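Local coordinates for protein serine--tRNA ligase, cytoplasmic (Candida albicans, PDB 3QO8) that catalyses the two-step attachment of serine to tRNA(Ser), activating serine with ATP to Ser-AMP before transferring it to the acceptor end of the tRNA, at residues Ala150-Glu156 with Phe358-Gln362; Cys322-Tyr327 with Ser403-Ala407; Ser378-Arg384 with Lys395-Cys400. One frame throughout, in Å; residues are numbered along the deposited sequence. Where two conformers were deposited one is given.

Interaction 1 of 3, residues Ala150-Glu156 with Phe358-Gln362; sequences AKLSHHE and FPFQQ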
loop_
_atom_site.group_PDB
_atom_site.type_symbol
_atom_site.label_atom_id
_atom_site.label_comp_id
_atom_site.label_asym_id
_atom_site.label_seq_id
_atom_site.Cartn_x
_atom_site.Cartn_y
_atom_site.Cartn_z
ATOM N N ALA A 150 25.200 -4.468 24.002
ATOM C CA ALA A 150 24.396 -4.473 22.776
ATOM C C ALA A 150 24.916 -5.619 21.928
ATOM O O ALA A 150 25.676 -5.430 20.979
ATOM C CB ALA A 150 24.490 -3.150 22.045
ATOM N N LYS A 151 24.518 -6.821 22.324
ATOM C CA LYS A 151 25.085 -8.053 21.791
ATOM C C LYS A 151 24.505 -8.414 20.421
ATOM O O LYS A 151 25.188 -9.025 19.601
ATOM C CB LYS A 151 24.831 -9.191 22.785
ATOM C CG LYS A 151 25.455 -10.518 22.419
ATOM C CD LYS A 151 25.268 -11.512 23.544
ATOM C CE LYS A 151 25.593 -12.920 23.090
ATOM N NZ LYS A 151 26.997 -13.057 22.642
ATOM N N LEU A 152 23.252 -8.034 20.173
ATOM C CA LEU A 152 22.578 -8.451 18.945
ATOM C C LEU A 152 22.233 -7.261 18.070
ATOM O O LEU A 152 21.952 -6.193 18.581
ATOM C CB LEU A 152 21.285 -9.194 19.272
ATOM C CG LEU A 152 21.469 -10.425 20.145
ATOM C CD1 LEU A 152 20.122 -11.051 20.433
ATOM C CD2 LEU A 152 22.407 -11.411 19.464
ATOM N N SER A 153 22.240 -7.455 16.757
ATOM C CA SER A 153 21.771 -6.417 15.832
ATOM C C SER A 153 20.244 -6.348 15.880
ATOM O O SER A 153 19.585 -7.255 16.387
ATOM C CB SER A 153 22.174 -6.771 14.406
ATOM O OG SER A 153 21.461 -7.937 14.027
ATOM N N HIS A 154 19.670 -5.282 15.327
ATOM C CA HIS A 154 18.221 -5.166 15.328
ATOM C C HIS A 154 17.562 -6.384 14.704
ATOM O O HIS A 154 16.541 -6.852 15.200
ATOM C CB HIS A 154 17.770 -3.894 14.611
ATOM C CG HIS A 154 18.392 -3.704 13.263
ATOM N ND1 HIS A 154 17.860 -4.247 12.112
ATOM C CD2 HIS A 154 19.493 -3.019 12.879
ATOM C CE1 HIS A 154 18.604 -3.905 11.076
ATOM N NE2 HIS A 154 19.604 -3.160 11.514
ATOM N N HIS A 155 18.130 -6.924 13.630
ATOM C CA HIS A 155 17.441 -8.046 12.987
ATOM C C HIS A 155 17.521 -9.336 13.812
ATOM O O HIS A 155 16.597 -10.150 13.800
ATOM C CB HIS A 155 17.886 -8.259 11.538
ATOM C CG HIS A 155 19.304 -8.706 11.389
ATOM N ND1 HIS A 155 19.663 -10.037 11.347
ATOM C CD2 HIS A 155 20.451 -8.002 11.243
ATOM C CE1 HIS A 155 20.972 -10.132 11.197
ATOM N NE2 HIS A 155 21.474 -8.911 11.129
ATOM N N GLU A 156 18.610 -9.498 14.556
ATOM C CA GLU A 156 18.767 -10.635 15.456
ATOM C C GLU A 156 17.803 -10.556 16.637
ATOM O O GLU A 156 17.168 -11.543 17.003
ATOM C CB GLU A 156 20.224 -10.722 15.954
ATOM C CG GLU A 156 21.178 -11.280 14.893
ATOM C CD GLU A 156 22.659 -11.113 15.254
ATOM O OE1 GLU A 156 23.012 -10.112 15.903
ATOM O OE2 GLU A 156 23.475 -11.981 14.874
ATOM N N PHE A 358 22.792 3.469 17.009
ATOM C CA PHE A 358 22.547 2.037 16.978
ATOM C C PHE A 358 23.746 1.359 17.665
ATOM O O PHE A 358 24.822 1.249 17.073
ATOM C CB PHE A 358 22.409 1.555 15.522
ATOM C CG PHE A 358 21.034 1.789 14.909
ATOM C CD1 PHE A 358 20.543 3.078 14.712
ATOM C CD2 PHE A 358 20.250 0.716 14.514
ATOM C CE1 PHE A 358 19.278 3.291 14.139
ATOM C CE2 PHE A 358 18.993 0.910 13.951
ATOM C CZ PHE A 358 18.496 2.207 13.765
ATOM N N PRO A 359 23.569 0.909 18.918
ATOM C CA PRO A 359 24.760 0.489 19.675
ATOM C C PRO A 359 25.401 -0.804 19.181
ATOM O O PRO A 359 26.590 -0.977 19.414
ATOM C CB PRO A 359 24.242 0.334 21.107
ATOM C CG PRO A 359 22.758 0.056 20.943
ATOM C CD PRO A 359 22.340 0.864 19.735
ATOM N N PHE A 360 24.658 -1.693 18.520
ATOM C CA PHE A 360 25.301 -2.890 18.008
ATOM C C PHE A 360 26.176 -2.502 16.826
ATOM O O PHE A 360 27.313 -2.925 16.723
ATOM C CB PHE A 360 24.309 -3.970 17.557
ATOM C CG PHE A 360 24.987 -5.141 16.892
ATOM C CD1 PHE A 360 25.522 -6.166 17.652
ATOM C CD2 PHE A 360 25.145 -5.181 15.516
ATOM C CE1 PHE A 360 26.185 -7.237 17.043
ATOM C CE2 PHE A 360 25.803 -6.244 14.898
ATOM C CZ PHE A 360 26.327 -7.276 15.673
ATOM N N GLN A 361 25.610 -1.705 15.932
ATOM C CA GLN A 361 26.305 -1.218 14.750
ATOM C C GLN A 361 27.436 -0.308 15.198
ATOM O O GLN A 361 28.426 -0.129 14.499
ATOM C CB GLN A 361 25.318 -0.417 13.890
ATOM C CG GLN A 361 23.924 -1.077 13.745
ATOM C CD GLN A 361 23.930 -2.222 12.743
ATOM O OE1 GLN A 361 24.595 -2.143 11.707
ATOM N NE2 GLN A 361 23.207 -3.300 13.054
ATOM N N GLN A 362 27.262 0.268 16.381
ATOM C CA GLN A 362 28.127 1.317 16.892
ATOM C C GLN A 362 28.235 2.478 15.893
ATOM O O GLN A 362 29.319 2.964 15.614
ATOM C CB GLN A 362 29.512 0.759 17.259
ATOM C CG GLN A 362 29.477 -0.365 18.305
ATOM C CD GLN A 362 30.825 -1.054 18.471
ATOM O OE1 GLN A 362 31.763 -0.478 19.029
ATOM N NE2 GLN A 362 30.927 -2.289 17.982
#
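Phe360 lays its ring against the backbone of Ala150-Ser153, and most of this contact is van der Waals packing around that one side chain. With CG anti to the backbone N (chi1 174°), the ring reaches across to the backbone of 150-153. One face takes the amide N of Ser153, which sits 3.5 Å above the ring plane and toward the rim, and Ser153 CB lies 3.5 Å from Phe360 CD2. The carbonyl oxygen of Ala150 comes to the ring edge, 3.4 Å from Phe360 CD1, and Lys151 O is close to CE1. A second apolar touch joins Ala150 CB to Pro359 CB at 3.6 Å.

The loop against the ring leads into helix 154-160, and Ser153, at the N-cap, forms a capping box with Glu156 over the first turn. Glu156 N donates to Ser153 OG at 3.3 Å, while Ser153 N returns an almost straight bond to the anti lone pair of Glu156 OE1, 2.9 Å away. Ser153 OG also donates to Glu156 OE1, from above the carboxylate plane. The amide N over the Phe360 ring thus spends its hydrogen on Glu156 OE1, not on the ring.

Polar links between the segments run through a third party. Glu417, on helix 408-419, accepts from His154 N and Gln361 NE2 with one carboxylate oxygen and from Phe360 N with the other. The bent chain of Gln361 (chi2 -78°) brings NE2 to 3.7 Å from His154 CD2, with amide and imidazole planes 34° apart. His154 CD2 also meets the edge of the Phe358 ring, 4.1 Å from CE2.

Interaction 2 of 3, residues Cys322-Tyr327 with Ser403-Ala407; sequences CSEEFY and STLSA. With SSA (5'-O-(N-(L-seryl)-sulfamoyl)adenosine), chain B.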
loop_
_atom_site.group_PDB
_atom_site.type_symbol
_atom_site.label_atom_id
_atom_site.label_comp_id
_atom_site.label_asym_id
_atom_site.label_seq_id
_atom_site.Cartn_x
_atom_site.Cartn_y
_atom_site.Cartn_z
ATOM N N CYS A 322 10.331 19.136 17.460
ATOM C CA CYS A 322 9.280 18.132 17.676
ATOM C C CYS A 322 9.818 16.705 17.533
ATOM O O CYS A 322 9.505 15.832 18.339
ATOM C CB CYS A 322 8.098 18.323 16.704
ATOM S SG CYS A 322 6.920 19.592 17.203
ATOM N N SER A 323 10.593 16.455 16.485
ATOM C CA SER A 323 11.171 15.121 16.309
ATOM C C SER A 323 12.172 14.776 17.423
ATOM O O SER A 323 12.223 13.640 17.913
ATOM C CB SER A 323 11.818 15.008 14.934
ATOM O OG SER A 323 10.820 15.078 13.917
ATOM N N GLU A 324 12.986 15.751 17.821
ATOM C CA GLU A 324 13.921 15.504 18.917
ATOM C C GLU A 324 13.168 15.095 20.181
ATOM O O GLU A 324 13.520 14.121 20.852
ATOM C CB GLU A 324 14.753 16.750 19.190
ATOM C CG GLU A 324 15.697 17.104 18.060
ATOM C CD GLU A 324 16.587 18.275 18.429
ATOM O OE1 GLU A 324 17.457 18.111 19.318
ATOM O OE2 GLU A 324 16.410 19.355 17.840
ATOM N N GLU A 325 12.126 15.847 20.507
ATOM C CA GLU A 325 11.326 15.541 21.682
ATOM C C GLU A 325 10.762 14.125 21.588
ATOM O O GLU A 325 10.766 13.371 22.563
ATOM C CB GLU A 325 10.203 16.568 21.854
ATOM C CG GLU A 325 9.370 16.352 23.102
ATOM C CD GLU A 325 8.163 17.296 23.193
ATOM O OE1 GLU A 325 8.045 18.220 22.354
ATOM O OE2 GLU A 325 7.330 17.097 24.103
ATOM N N PHE A 326 10.280 13.756 20.407
ATOM C CA PHE A 326 9.778 12.404 20.187
ATOM C C PHE A 326 10.849 11.343 20.509
ATOM O O PHE A 326 10.574 10.387 21.245
ATOM C CB PHE A 326 9.266 12.260 18.744
ATOM C CG PHE A 326 8.633 10.911 18.440
ATOM C CD1 PHE A 326 7.317 10.646 18.784
ATOM C CD2 PHE A 326 9.368 9.915 17.806
ATOM C CE1 PHE A 326 6.733 9.415 18.495
ATOM C CE2 PHE A 326 8.799 8.678 17.522
ATOM C CZ PHE A 326 7.482 8.424 17.872
ATOM N N TYR A 327 12.064 11.496 19.973
ATOM C CA TYR A 327 13.111 10.500 20.245
ATOM C C TYR A 327 13.601 10.538 21.683
ATOM O O TYR A 327 13.941 9.502 22.271
ATOM C CB TYR A 327 14.250 10.560 19.207
ATOM C CG TYR A 327 13.672 10.097 17.907
ATOM C CD1 TYR A 327 13.506 8.748 17.656
ATOM C CD2 TYR A 327 13.182 11.004 16.980
ATOM C CE1 TYR A 327 12.901 8.306 16.489
ATOM C CE2 TYR A 327 12.574 10.569 15.806
ATOM C CZ TYR A 327 12.437 9.223 15.573
ATOM O OH TYR A 327 11.817 8.780 14.418
ATOM N N SER A 403 9.046 17.010 7.641
ATOM C CA SER A 403 10.007 16.326 8.493
ATOM C C SER A 403 9.470 14.975 8.925
ATOM O O SER A 403 8.317 14.855 9.334
ATOM C CB SER A 403 10.363 17.177 9.717
ATOM O OG SER A 403 11.165 16.441 10.638
ATOM N N THR A 404 10.304 13.948 8.834
ATOM C CA THR A 404 9.937 12.680 9.423
ATOM C C THR A 404 9.597 12.913 10.893
ATOM O O THR A 404 10.287 13.662 11.570
ATOM C CB THR A 404 11.109 11.699 9.383
ATOM O OG1 THR A 404 11.708 11.719 8.080
ATOM C CG2 THR A 404 10.638 10.293 9.740
ATOM N N LEU A 405 8.532 12.292 11.390
ATOM C CA LEU A 405 8.430 12.111 12.831
ATOM C C LEU A 405 8.984 10.726 13.146
ATOM O O LEU A 405 9.999 10.604 13.814
ATOM C CB LEU A 405 6.995 12.253 13.362
ATOM C CG LEU A 405 6.991 12.064 14.888
ATOM C CD1 LEU A 405 7.528 13.311 15.607
ATOM C CD2 LEU A 405 5.637 11.677 15.431
ATOM N N SER A 406 8.331 9.681 12.642
ATOM C CA SER A 406 8.867 8.325 12.786
ATOM C C SER A 406 8.583 7.452 11.578
ATOM O O SER A 406 7.424 7.228 11.235
ATOM C CB SER A 406 8.323 7.638 14.042
ATOM O OG SER A 406 8.811 6.299 14.144
ATOM N N ALA A 407 9.646 6.993 10.922
ATOM C CA ALA A 407 9.545 5.883 9.989
ATOM C C ALA A 407 9.541 4.651 10.879
ATOM O O ALA A 407 10.542 4.338 11.520
ATOM C CB ALA A 407 10.730 5.869 9.052
HETATM N N10 SSA B . 9.141 13.283 3.471
HETATM C CA SSA B . 10.539 13.263 3.899
HETATM C CB SSA B . 10.624 13.417 5.418
HETATM O OG SSA B . 10.135 12.230 6.073
HETATM C C9 SSA B . 11.198 11.982 3.473
HETATM O O9 SSA B . 10.560 11.075 2.952
HETATM N N8 SSA B . 12.504 11.895 3.704
HETATM S S1 SSA B . 13.317 10.518 3.606
HETATM O O1S SSA B . 13.460 10.039 2.261
HETATM O O2S SSA B . 14.602 10.713 4.192
HETATM O "O5'" SSA B . 12.607 9.441 4.450
HETATM C "C5'" SSA B . 12.263 9.682 5.803
HETATM C "C4'" SSA B . 12.701 8.489 6.657
HETATM O "O4'" SSA B . 12.093 7.255 6.254
HETATM C "C3'" SSA B . 14.185 8.205 6.597
HETATM O "O3'" SSA B . 14.896 9.137 7.426
HETATM C "C2'" SSA B . 14.226 6.772 7.115
HETATM O "O2'" SSA B . 14.114 6.754 8.551
HETATM C "C1'" SSA B . 12.949 6.157 6.540
HETATM N N9 SSA B . 13.249 5.427 5.291
HETATM C C8 SSA B . 13.622 5.956 4.114
HETATM N N7 SSA B . 13.813 4.952 3.231
HETATM C C5 SSA B . 13.547 3.798 3.871
HETATM C C6 SSA B . 13.558 2.473 3.481
HETATM N N6 SSA B . 13.902 2.165 2.211
HETATM N N1 SSA B . 13.227 1.514 4.376
HETATM C C2 SSA B . 12.891 1.840 5.630
HETATM N N3 SSA B . 12.861 3.117 6.033
HETATM C C4 SSA B . 13.199 4.104 5.171
HETATM O O HOH W 1 12.225 7.358 12.068
#
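Helix 312-329 packs on the back of the seryl-adenylate pocket, where the chain turns a corner at Leu405 on leaving the strand that carries Ser403 and Thr404. Two side-chain hydroxyls of the helix grip successive carbonyls of that corner. Ser323 OG donates to Thr404 O at 2.8 Å, in the carbonyl plane, and Ser403 OG adds a bond to the same oxygen from above that plane. One turn on, Tyr327 OH donates to Leu405 O at 2.6 Å on a lone pair, with the oxygen at the ring edge. A water joins the Tyr327 hydroxyl to Ala407 N.

Between these bonds, Leu405 folds over Phe326: its CD2 lies 4.2 Å from the ring centroid, 23° off the normal, a CH-pi contact, while CD1 packs on Phe326 CB. Phe326 CE2 also touches Ser406 CB at 3.7 Å.

On the ligand side, Thr404 OG1 donates to the seryl OG of the bound adenylate analogue at 2.6 Å and is itself met by Ser369 N. Ala407 CB approaches the ribose C1' at 3.4 Å. Leu405 and Ser406 both face Ile301 of strand 297-307, a classic beta bulge in the largely antiparallel sheet of the class II synthetase catalytic core.

Interaction 3 of 3, residues Ser378-Arg384 with Lys395-Cys400; sequences SRNLEIR and KKYVHC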
loop_
_atom_site.group_PDB
_atom_site.type_symbol
_atom_site.label_atom_id
_atom_site.label_comp_id
_atom_site.label_asym_id
_atom_site.label_seq_id
_atom_site.Cartn_x
_atom_site.Cartn_y
_atom_site.Cartn_z
ATOM N N SER A 378 5.264 24.788 -3.625
ATOM C CA SER A 378 4.021 25.537 -3.622
ATOM C C SER A 378 3.855 26.396 -4.875
ATOM O O SER A 378 2.740 26.607 -5.324
ATOM C CB SER A 378 3.918 26.388 -2.363
ATOM O OG SER A 378 5.065 27.186 -2.216
ATOM N N ARG A 379 4.959 26.892 -5.441
ATOM C CA ARG A 379 4.878 27.591 -6.723
ATOM C C ARG A 379 4.352 26.629 -7.782
ATOM O O ARG A 379 3.477 26.968 -8.568
ATOM C CB ARG A 379 6.248 28.169 -7.142
ATOM C CG ARG A 379 6.231 28.880 -8.501
ATOM C CD ARG A 379 7.553 29.648 -8.781
ATOM N NE ARG A 379 7.716 30.785 -7.877
ATOM C CZ ARG A 379 8.439 30.759 -6.763
ATOM N NH1 ARG A 379 9.103 29.660 -6.412
ATOM N NH2 ARG A 379 8.508 31.837 -5.999
ATOM N N ASN A 380 4.875 25.410 -7.790
ATOM C CA ASN A 380 4.455 24.433 -8.790
ATOM C C ASN A 380 2.999 23.995 -8.589
ATOM O O ASN A 380 2.258 23.799 -9.551
ATOM C CB ASN A 380 5.396 23.228 -8.788
ATOM C CG ASN A 380 5.413 22.502 -10.114
ATOM O OD1 ASN A 380 4.992 23.042 -11.135
ATOM N ND2 ASN A 380 5.909 21.272 -10.110
ATOM N N LEU A 381 2.594 23.881 -7.330
ATOM C CA LEU A 381 1.248 23.425 -6.976
ATOM C C LEU A 381 0.255 24.584 -6.851
ATOM O O LEU A 381 -0.932 24.372 -6.589
ATOM C CB LEU A 381 1.322 22.637 -5.670
ATOM C CG LEU A 381 2.067 21.304 -5.805
ATOM C CD1 LEU A 381 2.596 20.817 -4.448
ATOM C CD2 LEU A 381 1.159 20.254 -6.453
ATOM N N GLU A 382 0.755 25.802 -7.042
ATOM C CA GLU A 382 -0.056 27.017 -6.942
ATOM C C GLU A 382 -0.786 27.115 -5.607
ATOM O O GLU A 382 -2.021 27.168 -5.559
ATOM C CB GLU A 382 -1.048 27.115 -8.108
ATOM C CG GLU A 382 -0.391 27.159 -9.481
ATOM C CD GLU A 382 0.311 28.476 -9.769
ATOM O OE1 GLU A 382 0.145 29.433 -8.984
ATOM O OE2 GLU A 382 1.026 28.557 -10.790
ATOM N N ILE A 383 -0.018 27.137 -4.524
ATOM C CA ILE A 383 -0.585 27.313 -3.194
ATOM C C ILE A 383 -0.246 28.715 -2.704
ATOM O O ILE A 383 0.836 28.962 -2.172
ATOM C CB ILE A 383 -0.078 26.254 -2.206
ATOM C CG1 ILE A 383 -0.260 24.856 -2.798
ATOM C CG2 ILE A 383 -0.804 26.390 -0.859
ATOM C CD1 ILE A 383 0.322 23.729 -1.916
ATOM N N ARG A 384 -1.177 29.641 -2.909
ATOM C CA ARG A 384 -0.894 31.053 -2.697
ATOM C C ARG A 384 -1.031 31.490 -1.245
ATOM O O ARG A 384 -1.798 30.916 -0.469
ATOM C CB ARG A 384 -1.764 31.936 -3.608
ATOM C CG ARG A 384 -1.543 31.667 -5.082
ATOM C CD ARG A 384 -2.337 32.620 -5.967
ATOM N NE ARG A 384 -1.930 34.009 -5.773
ATOM C CZ ARG A 384 -2.269 35.005 -6.586
ATOM N NH1 ARG A 384 -3.018 34.763 -7.660
ATOM N NH2 ARG A 384 -1.861 36.241 -6.325
ATOM N N LYS A 395 3.412 36.525 -7.861
ATOM C CA LYS A 395 2.543 35.801 -6.940
ATOM C C LYS A 395 3.328 35.396 -5.701
ATOM O O LYS A 395 4.494 35.016 -5.792
ATOM C CB LYS A 395 1.955 34.557 -7.610
ATOM C CG LYS A 395 1.091 34.823 -8.841
ATOM C CD LYS A 395 0.307 33.569 -9.216
ATOM C CE LYS A 395 -0.591 33.787 -10.428
ATOM N NZ LYS A 395 -1.545 32.649 -10.641
ATOM N N LYS A 396 2.701 35.496 -4.537
ATOM C CA LYS A 396 3.341 35.045 -3.308
ATOM C C LYS A 396 2.747 33.701 -2.880
ATOM O O LYS A 396 1.525 33.537 -2.813
ATOM C CB LYS A 396 3.196 36.079 -2.193
ATOM C CG LYS A 396 3.872 35.665 -0.895
ATOM C CD LYS A 396 3.868 36.784 0.144
ATOM C CE LYS A 396 2.563 36.821 0.916
ATOM N NZ LYS A 396 2.596 37.803 2.033
ATOM N N TYR A 397 3.625 32.740 -2.607
ATOM C CA TYR A 397 3.211 31.396 -2.233
ATOM C C TYR A 397 3.576 31.094 -0.780
ATOM O O TYR A 397 4.460 31.743 -0.198
ATOM C CB TYR A 397 3.875 30.373 -3.159
ATOM C CG TYR A 397 3.530 30.576 -4.611
ATOM C CD1 TYR A 397 2.293 30.177 -5.104
ATOM C CD2 TYR A 397 4.426 31.182 -5.492
ATOM C CE1 TYR A 397 1.959 30.358 -6.427
ATOM C CE2 TYR A 397 4.091 31.377 -6.835
ATOM C CZ TYR A 397 2.853 30.958 -7.287
ATOM O OH TYR A 397 2.478 31.115 -8.602
ATOM N N VAL A 398 2.884 30.120 -0.191
ATOM C CA VAL A 398 3.226 29.646 1.142
ATOM C C VAL A 398 4.590 28.973 1.082
ATOM O O VAL A 398 5.093 28.649 0.006
ATOM C CB VAL A 398 2.211 28.593 1.645
ATOM C CG1 VAL A 398 0.821 29.200 1.778
ATOM C CG2 VAL A 398 2.181 27.399 0.701
ATOM N N HIS A 399 5.195 28.753 2.237
ATOM C CA HIS A 399 6.358 27.886 2.281
ATOM C C HIS A 399 5.901 26.529 2.777
ATOM O O HIS A 399 5.006 26.453 3.620
ATOM C CB HIS A 399 7.436 28.452 3.209
ATOM C CG HIS A 399 8.241 29.553 2.592
ATOM N ND1 HIS A 399 9.368 30.073 3.188
ATOM C CD2 HIS A 399 8.084 30.229 1.428
ATOM C CE1 HIS A 399 9.871 31.023 2.421
ATOM N NE2 HIS A 399 9.113 31.138 1.348
ATOM N N CYS A 400 6.502 25.474 2.229
ATOM C CA CYS A 400 6.255 24.107 2.669
ATOM C C CYS A 400 7.489 23.527 3.334
ATOM O O CYS A 400 8.608 23.681 2.849
ATOM C CB CYS A 400 5.858 23.215 1.500
ATOM S SG CYS A 400 4.448 23.922 0.586
HETATM O O HOH W 2 6.740 33.787 -7.309
HETATM O O HOH W 3 -0.626 35.364 -3.315
#
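Tyr397 rests one ring face on Arg379, at the end of helix 376-381, and turns an edge to Glu382 and Ile383. Arg379 CA sits over the ring centre, 3.7 Å from the centroid and 5° off the normal, a CH-pi contact. Beyond it the Arg379 chain bends at chi3 (-68°), so that Tyr397 CD2 comes over one face of the guanidinium, whose plane stands nearly perpendicular to the ring. In one of two modelled conformers of Glu382, OE1 accepts from the phenol OH at 2.9 Å, on the syn side and out of the carboxylate plane, and Lys395 NZ makes a long, weak ion pair with it.

Beside the ring, Val398 N bonds to Ile383 O at 3.1 Å, and Ser378 OG donates to Val398 O at 2.7 Å. Ile383 CG2 packs on Val398 CG2, while Lys395 CD lies over one face of the Arg384 guanidinium.

Further out, one water links Arg379 NH2 to Lys395 O; another accepts from Arg384 NE and probably donates to Lys396 O. Arg379 NH1 is held by Met1 O and Asp375, and Arg384 makes a cation-pi contact with Trp259. Glu382 has positive phi, and Ile383 N bonds back to Ser378 O: the helix ends in a Schellman motif, followed by a single beta bridge between Arg384 and Tyr397.

In the fold
Interaction 2 is fully buried; interactions 1 and 3 are partly exposed and lie on opposite sides of the chain's centre, their centres about 44 Å apart. Interactions 2 and 3 share strand 399-404: 395-400 leads into it at one end, and 403-407 leaves it at the other, where the substrate analogue is bound. Interaction 1 sits at the turn between strands 350-358 and 363-372, its nearest atoms about 8 Å from interaction 2. The chemistry follows place. Hydroxyl-to-carbonyl bonds and bridging water occur in both interactions 2 and 3, but only interaction 3 adds charged side chains across the contact, and interaction 1 has no direct hydrogen bond between its segments.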